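Side-chain contacts in F5/8 type C domain protein (PDB 4ZRX), which probably hydrolyses alpha-L-fucosyl linkages with a TIM-barrel catalytic domain, and may bind sugars through its C-terminal F5/8 type C domain: residues E153-G156 against R160-D163; K366-S369 against E375-Y378; F404-L409 against K415-G420. All coordinates share one frame; numbering follows the deposited sequence.

Contact 1: residues E153-G156 against R160-D163; sequences ECYG and RYND
The backbones of residues 153-156 and 160-163 come nearest at Tyr155 and Tyr161, whose CA atoms lie 5.2 Å apart, and no hydrogen bond links the two segments. The main feature is a T-shaped pair of tyrosines. The edge of Tyr155 points into the face of Tyr161, with centroids 4.9 Å apart and planes at 83°. Tyr155 CD1 does the touching: it stands 3.6 Å above the Tyr161 ring plane, over the ring centre. Tyr161 CG is anti to the backbone N (chi1 -175°), which sets the ring face against Tyr155. Tyr161 CB lies 3.4 Å from the carbonyl O of Cys154.

The contact folds the loop after strand 140-145 back on the first turns of helix 158-174, in the predicted alpha-L-fucosidase TIM-barrel domain. Both hydroxyls are held from elsewhere in the chain: Tyr155 OH by Tyr199 and Asn188, Tyr161 OH by Lys97.

Cys154 lies beside the Tyr161 ring. Its SG sits at the ring edge, 3.9 Å from Tyr161 CD1, in a sulfur-aromatic contact. With chi1 at 68°, SG lies between the backbone N and the carbonyl carbon and turns to the helix. Cys154 CB meets the aliphatic part of Arg160, 3.7 Å from Arg160 CG. The Arg160 chain runs on extended from CG to NE.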
# COMPACT_ATOMS: atom_id res chain seq x y z
N GLU A 153 -9.61 12.22 -29.52
CA GLU A 153 -10.60 13.19 -29.92
C GLU A 153 -12.00 12.66 -29.66
O GLU A 153 -12.89 13.44 -29.37
CB GLU A 153 -10.43 13.49 -31.40
CG GLU A 153 -11.38 14.50 -32.00
CD GLU A 153 -11.12 14.73 -33.49
OE1 GLU A 153 -10.24 14.01 -34.07
OE2 GLU A 153 -11.78 15.62 -34.08
N CYS A 154 -12.19 11.34 -29.79
CA CYS A 154 -13.53 10.77 -29.70
C CYS A 154 -13.97 10.54 -28.26
O CYS A 154 -15.10 10.12 -28.05
CB CYS A 154 -13.65 9.49 -30.53
SG CYS A 154 -12.67 8.09 -29.87
N TYR A 155 -13.08 10.79 -27.26
CA TYR A 155 -13.48 10.66 -25.85
C TYR A 155 -14.65 11.59 -25.54
O TYR A 155 -14.56 12.78 -25.78
CB TYR A 155 -12.34 10.97 -24.86
CG TYR A 155 -12.72 10.66 -23.43
CD1 TYR A 155 -12.72 9.34 -22.96
CD2 TYR A 155 -13.11 11.66 -22.55
CE1 TYR A 155 -13.05 9.05 -21.65
CE2 TYR A 155 -13.46 11.39 -21.28
CZ TYR A 155 -13.45 10.07 -20.81
OH TYR A 155 -13.83 9.80 -19.51
N GLY A 156 -15.73 11.01 -25.02
CA GLY A 156 -16.91 11.77 -24.68
C GLY A 156 -17.96 11.76 -25.79
O GLY A 156 -19.06 12.21 -25.57
N ARG A 160 -18.45 6.08 -30.03
CA ARG A 160 -17.24 6.10 -30.83
C ARG A 160 -16.05 5.76 -29.91
O ARG A 160 -15.17 4.96 -30.25
CB ARG A 160 -17.06 7.48 -31.41
CG ARG A 160 -16.05 7.50 -32.50
CD ARG A 160 -16.25 8.69 -33.43
NE ARG A 160 -15.22 8.68 -34.48
CZ ARG A 160 -15.04 9.64 -35.38
NH1 ARG A 160 -15.81 10.73 -35.38
NH2 ARG A 160 -14.09 9.52 -36.29
N TYR A 161 -16.04 6.38 -28.75
CA TYR A 161 -14.96 6.04 -27.78
C TYR A 161 -15.06 4.62 -27.26
O TYR A 161 -14.05 3.97 -27.06
CB TYR A 161 -14.86 7.01 -26.62
CG TYR A 161 -13.65 6.67 -25.73
CD1 TYR A 161 -12.38 7.05 -26.09
CD2 TYR A 161 -13.82 5.97 -24.57
CE1 TYR A 161 -11.29 6.74 -25.30
CE2 TYR A 161 -12.73 5.64 -23.76
CZ TYR A 161 -11.49 6.04 -24.11
OH TYR A 161 -10.41 5.70 -23.31
N ASN A 162 -16.27 4.13 -27.05
CA ASN A 162 -16.43 2.76 -26.63
C ASN A 162 -15.86 1.81 -27.64
O ASN A 162 -15.14 0.89 -27.29
CB ASN A 162 -17.88 2.45 -26.29
CG ASN A 162 -18.30 3.05 -24.95
OD1 ASN A 162 -17.51 3.10 -24.00
ND2 ASN A 162 -19.55 3.44 -24.84
N ASP A 163 -16.13 2.03 -28.94
CA ASP A 163 -15.55 1.19 -30.00
C ASP A 163 -14.03 1.28 -30.00
O ASP A 163 -13.34 0.26 -30.16
CB ASP A 163 -16.07 1.62 -31.40
CG ASP A 163 -15.46 0.80 -32.56
OD1 ASP A 163 -15.97 -0.32 -32.83
OD2 ASP A 163 -14.53 1.28 -33.25

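Contact 2: residues K366-S369 against E375-Y378; sequences KYWS and EAVY
Trp368 and Ala376 make the central touch between residues 366-369 and 375-378. CB of Trp368 starts toward the other segment. CG is anti to the backbone N (chi1 176°), which carries the ring out across strand 375-378. CG itself is still 4.1 Å from Ala376 CB. The two fusion atoms come closer, with Trp368 CE2 3.5 Å from Ala376 CB and CD2 equally near. The methyl lies over the six-membered ring, 3.4 Å from its centroid and 7° off the ring normal. This is a CH-pi contact placed almost squarely on the face.

On the pyrrole side, NE1 only skirts the methyl and the carbonyl O of Glu375. Further out, Trp368 CZ2 reaches the backbone, 3.3 Å from Glu375 C, and CH2 packs by Ala376 N. On the other flank of the ring, Trp368 CE3 meets the hydroxyl of Tyr378 at 3.9 Å, obliquely.

The same hydroxyl is tied to Lys366 through water. One water gives a hydrogen bond to Lys366 O and accepts one from Tyr378 OH, each 2.7 Å long. A second water joins the same two atoms weakly. Lys366 O and Tyr378 OH are 4.1 Å apart, too far for a direct hydrogen bond, and the waters bridge them.

The two strands belong to different four-stranded antiparallel sheets and are an outermost strand of each. Strand 368-370 pairs with 450-458, and strand 374-381 with 438-446. Trp368 also packs on Val441 and Ile443 of strand 438-446, while Tyr378 touches Val455 of strand 450-458. The contact joins the edges of the two sheets, which pack as a beta sandwich.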
# COMPACT_ATOMS: atom_id res chain seq x y z
N LYS A 366 -4.63 -29.01 9.84
CA LYS A 366 -5.73 -29.78 10.28
C LYS A 366 -6.94 -28.94 10.04
O LYS A 366 -7.13 -27.94 10.79
CB LYS A 366 -5.59 -30.13 11.77
CG LYS A 366 -6.70 -30.97 12.33
CD LYS A 366 -6.38 -31.45 13.76
CE LYS A 366 -7.47 -32.39 14.30
NZ LYS A 366 -7.09 -33.02 15.62
N TYR A 367 -7.78 -29.34 9.10
CA TYR A 367 -8.95 -28.57 8.74
C TYR A 367 -9.90 -28.58 9.94
O TYR A 367 -10.18 -29.64 10.55
CB TYR A 367 -9.57 -29.17 7.49
CG TYR A 367 -10.62 -28.38 6.74
CD1 TYR A 367 -11.98 -28.45 7.11
CD2 TYR A 367 -10.29 -27.65 5.62
CE1 TYR A 367 -12.98 -27.79 6.34
CE2 TYR A 367 -11.27 -26.98 4.87
CZ TYR A 367 -12.59 -27.05 5.24
OH TYR A 367 -13.55 -26.46 4.49
N TRP A 368 -10.41 -27.41 10.29
CA TRP A 368 -11.16 -27.22 11.52
C TRP A 368 -12.51 -26.63 11.23
O TRP A 368 -12.59 -25.52 10.68
CB TRP A 368 -10.34 -26.35 12.47
CG TRP A 368 -11.05 -26.02 13.71
CD1 TRP A 368 -11.96 -26.81 14.41
CD2 TRP A 368 -10.90 -24.84 14.45
NE1 TRP A 368 -12.37 -26.15 15.52
CE2 TRP A 368 -11.74 -24.94 15.58
CE3 TRP A 368 -10.10 -23.71 14.29
CZ2 TRP A 368 -11.85 -23.91 16.51
CZ3 TRP A 368 -10.21 -22.69 15.23
CH2 TRP A 368 -11.06 -22.83 16.34
N SER A 369 -13.57 -27.39 11.51
CA SER A 369 -14.92 -26.93 11.33
C SER A 369 -15.50 -26.57 12.70
O SER A 369 -15.53 -27.44 13.59
CB SER A 369 -15.76 -28.01 10.71
OG SER A 369 -15.20 -28.46 9.50
N GLU A 375 -12.94 -23.96 19.91
CA GLU A 375 -11.51 -23.77 20.16
C GLU A 375 -10.76 -24.91 19.51
O GLU A 375 -11.28 -26.06 19.50
CB GLU A 375 -11.18 -23.86 21.65
CG GLU A 375 -11.53 -22.73 22.45
CD GLU A 375 -11.36 -22.99 23.95
OE1 GLU A 375 -11.23 -24.13 24.38
OE2 GLU A 375 -11.34 -22.00 24.67
N ALA A 376 -9.54 -24.64 19.08
CA ALA A 376 -8.63 -25.63 18.55
C ALA A 376 -7.26 -25.30 19.09
O ALA A 376 -6.88 -24.15 19.16
CB ALA A 376 -8.65 -25.64 17.05
N VAL A 377 -6.52 -26.34 19.50
CA VAL A 377 -5.17 -26.19 19.99
C VAL A 377 -4.19 -26.75 18.96
O VAL A 377 -4.43 -27.84 18.37
CB VAL A 377 -5.05 -26.91 21.39
CG1 VAL A 377 -3.62 -27.01 21.87
CG2 VAL A 377 -5.91 -26.24 22.46
N TYR A 378 -3.06 -26.08 18.79
CA TYR A 378 -1.99 -26.46 17.91
C TYR A 378 -0.69 -26.54 18.69
O TYR A 378 -0.29 -25.61 19.38
CB TYR A 378 -1.84 -25.45 16.77
CG TYR A 378 -3.09 -25.31 15.92
CD1 TYR A 378 -4.12 -24.47 16.28
CD2 TYR A 378 -3.21 -25.98 14.73
CE1 TYR A 378 -5.23 -24.37 15.53
CE2 TYR A 378 -4.34 -25.88 13.96
CZ TYR A 378 -5.34 -25.09 14.32
OH TYR A 378 -6.51 -24.99 13.55
O HOH W 1 -6.06 -25.42 10.97
O HOH W 2 -7.34 -27.65 14.12

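Contact 3: residues F404-L409 against K415-G420; sequences FTVEAL and KEVGKG
A beta hairpin with a classic bulge pairs strand 404-409 antiparallel to strand 415-420. At the bulge, Val417 and Gly418 together stand opposite the single residue Val406. Val406 O accepts from Val417 N at 2.9 Å and from Gly418 N at 3.2 Å, both from the same face of its carbonyl plane. Paired backbone bonds continue on either side, Phe404 with Gly420 and Ala408 with Lys415.

Phe404 has CG between its backbone N and carbonyl carbon (chi1 66°), which lays the ring over the opposite strand. Gly420 CA sits over a ring face, 3.9 Å from the Phe404 centroid, in a CH-pi contact. The ring thus packs directly on the glycine backbone. Along the same face of the sheet, Val406 CG1 meets Val417 CG2 at 3.7 Å, and Ala408 CB packs against Val417 CG1.

The other face carries polar groups. Thr405 and Lys419 lie side by side. The lysine chain bends at its third and fourth torsions (103° and 70°) to bring Lys419 NZ 2.9 Å from Thr405 OG1, which also bonds Asp444. A water donates to both Glu407 OE2 and Glu416 OE1, at 2.7 Å each. Glu407 OE2 and Glu416 OE1 are 4.8 Å apart, and this water probably eases the repulsion of the two carboxylates. Glu407 OE1 forms salt bridges with Arg440 and Arg442.

Strand 401-410 lies between 413-420 and 438-446, and 413-420 is an outermost strand of this sheet. Phe404 and Val406 pack on Leu429, and Val417 on Phe431, both of strand 427-431 in the facing sheet of the beta sandwich.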
# COMPACT_ATOMS: atom_id res chain seq x y z
N PHE A 404 -12.52 -13.56 16.61
CA PHE A 404 -11.70 -14.67 17.06
C PHE A 404 -10.65 -14.13 18.03
O PHE A 404 -10.33 -12.96 18.05
CB PHE A 404 -11.02 -15.44 15.91
CG PHE A 404 -10.00 -14.67 15.19
CD1 PHE A 404 -10.35 -13.82 14.11
CD2 PHE A 404 -8.67 -14.80 15.51
CE1 PHE A 404 -9.37 -13.10 13.47
CE2 PHE A 404 -7.69 -14.10 14.85
CZ PHE A 404 -8.06 -13.20 13.80
N THR A 405 -10.11 -15.06 18.81
CA THR A 405 -9.07 -14.83 19.78
C THR A 405 -7.98 -15.87 19.62
O THR A 405 -8.28 -17.02 19.32
CB THR A 405 -9.68 -14.95 21.20
OG1 THR A 405 -10.74 -13.98 21.29
CG2 THR A 405 -8.61 -14.62 22.28
N VAL A 406 -6.72 -15.47 19.84
CA VAL A 406 -5.58 -16.35 19.81
C VAL A 406 -4.80 -16.22 21.12
O VAL A 406 -4.56 -15.14 21.63
CB VAL A 406 -4.60 -16.02 18.67
CG1 VAL A 406 -3.58 -17.02 18.58
CG2 VAL A 406 -5.36 -15.90 17.33
N GLU A 407 -4.49 -17.42 21.69
CA GLU A 407 -3.75 -17.54 22.92
C GLU A 407 -2.55 -18.45 22.71
O GLU A 407 -2.56 -19.30 21.84
CB GLU A 407 -4.66 -18.11 24.02
CG GLU A 407 -5.80 -17.18 24.30
CD GLU A 407 -6.94 -17.85 25.03
OE1 GLU A 407 -7.04 -19.11 25.09
OE2 GLU A 407 -7.76 -17.10 25.55
N ALA A 408 -1.49 -18.18 23.47
CA ALA A 408 -0.25 -18.95 23.44
C ALA A 408 0.03 -19.50 24.81
O ALA A 408 -0.14 -18.79 25.84
CB ALA A 408 0.88 -18.09 22.97
N LEU A 409 0.35 -20.79 24.85
CA LEU A 409 0.62 -21.43 26.11
C LEU A 409 2.06 -21.23 26.55
O LEU A 409 3.01 -21.90 26.00
CB LEU A 409 0.31 -22.89 26.01
CG LEU A 409 0.46 -23.66 27.31
CD1 LEU A 409 -0.32 -23.06 28.42
CD2 LEU A 409 0.05 -25.13 27.10
N LYS A 415 -1.63 -17.14 27.54
CA LYS A 415 -1.58 -15.68 27.38
C LYS A 415 -2.31 -15.28 26.11
O LYS A 415 -2.09 -15.88 25.08
CB LYS A 415 -0.14 -15.24 27.30
CG LYS A 415 0.03 -13.72 27.35
CD LYS A 415 1.50 -13.34 27.24
CE LYS A 415 1.64 -11.82 27.48
NZ LYS A 415 2.97 -11.42 26.92
N GLU A 416 -3.18 -14.29 26.20
CA GLU A 416 -3.83 -13.77 24.99
C GLU A 416 -2.79 -13.03 24.14
O GLU A 416 -2.07 -12.13 24.63
CB GLU A 416 -5.02 -12.90 25.39
CG GLU A 416 -5.85 -12.50 24.16
CD GLU A 416 -7.08 -11.73 24.56
OE1 GLU A 416 -7.89 -12.27 25.33
OE2 GLU A 416 -7.24 -10.58 24.05
N VAL A 417 -2.67 -13.41 22.89
CA VAL A 417 -1.72 -12.77 21.98
C VAL A 417 -2.42 -12.00 20.90
O VAL A 417 -1.73 -11.16 20.25
CB VAL A 417 -0.70 -13.75 21.39
CG1 VAL A 417 0.21 -14.27 22.51
CG2 VAL A 417 -1.34 -14.92 20.59
N GLY A 418 -3.70 -12.25 20.62
CA GLY A 418 -4.40 -11.37 19.67
C GLY A 418 -5.85 -11.63 19.57
O GLY A 418 -6.32 -12.64 20.01
N LYS A 419 -6.53 -10.65 18.98
CA LYS A 419 -7.92 -10.75 18.72
C LYS A 419 -8.15 -10.14 17.35
O LYS A 419 -7.50 -9.15 17.04
CB LYS A 419 -8.72 -9.94 19.71
CG LYS A 419 -9.02 -10.67 21.02
CD LYS A 419 -9.94 -9.78 21.92
CE LYS A 419 -11.33 -10.22 21.90
NZ LYS A 419 -11.53 -11.53 22.61
N GLY A 420 -9.11 -10.68 16.63
CA GLY A 420 -9.45 -10.17 15.31
C GLY A 420 -10.93 -10.37 15.05
O GLY A 420 -11.68 -10.80 15.92
O HOH W 3 -8.01 -14.63 26.53

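Contact 1 stands apart from the other two. Its centre is 56 Å from that of contact 2 and 55 Å from that of contact 3, and it lies across the chain's centre from contact 3. It belongs to the predicted catalytic barrel, whereas contacts 2 and 3 belong to the paired antiparallel sheets that follow. Those two have centres 14 Å apart and nearest atoms about 5 Å apart, without touching. Strand 438-446 lies between their strands in one sheet: 374-381 flanks it on one side and 401-410 on the other. Arg442 of that strand connects them, with salt bridges to Glu375 of contact 2 and Glu407 of contact 3.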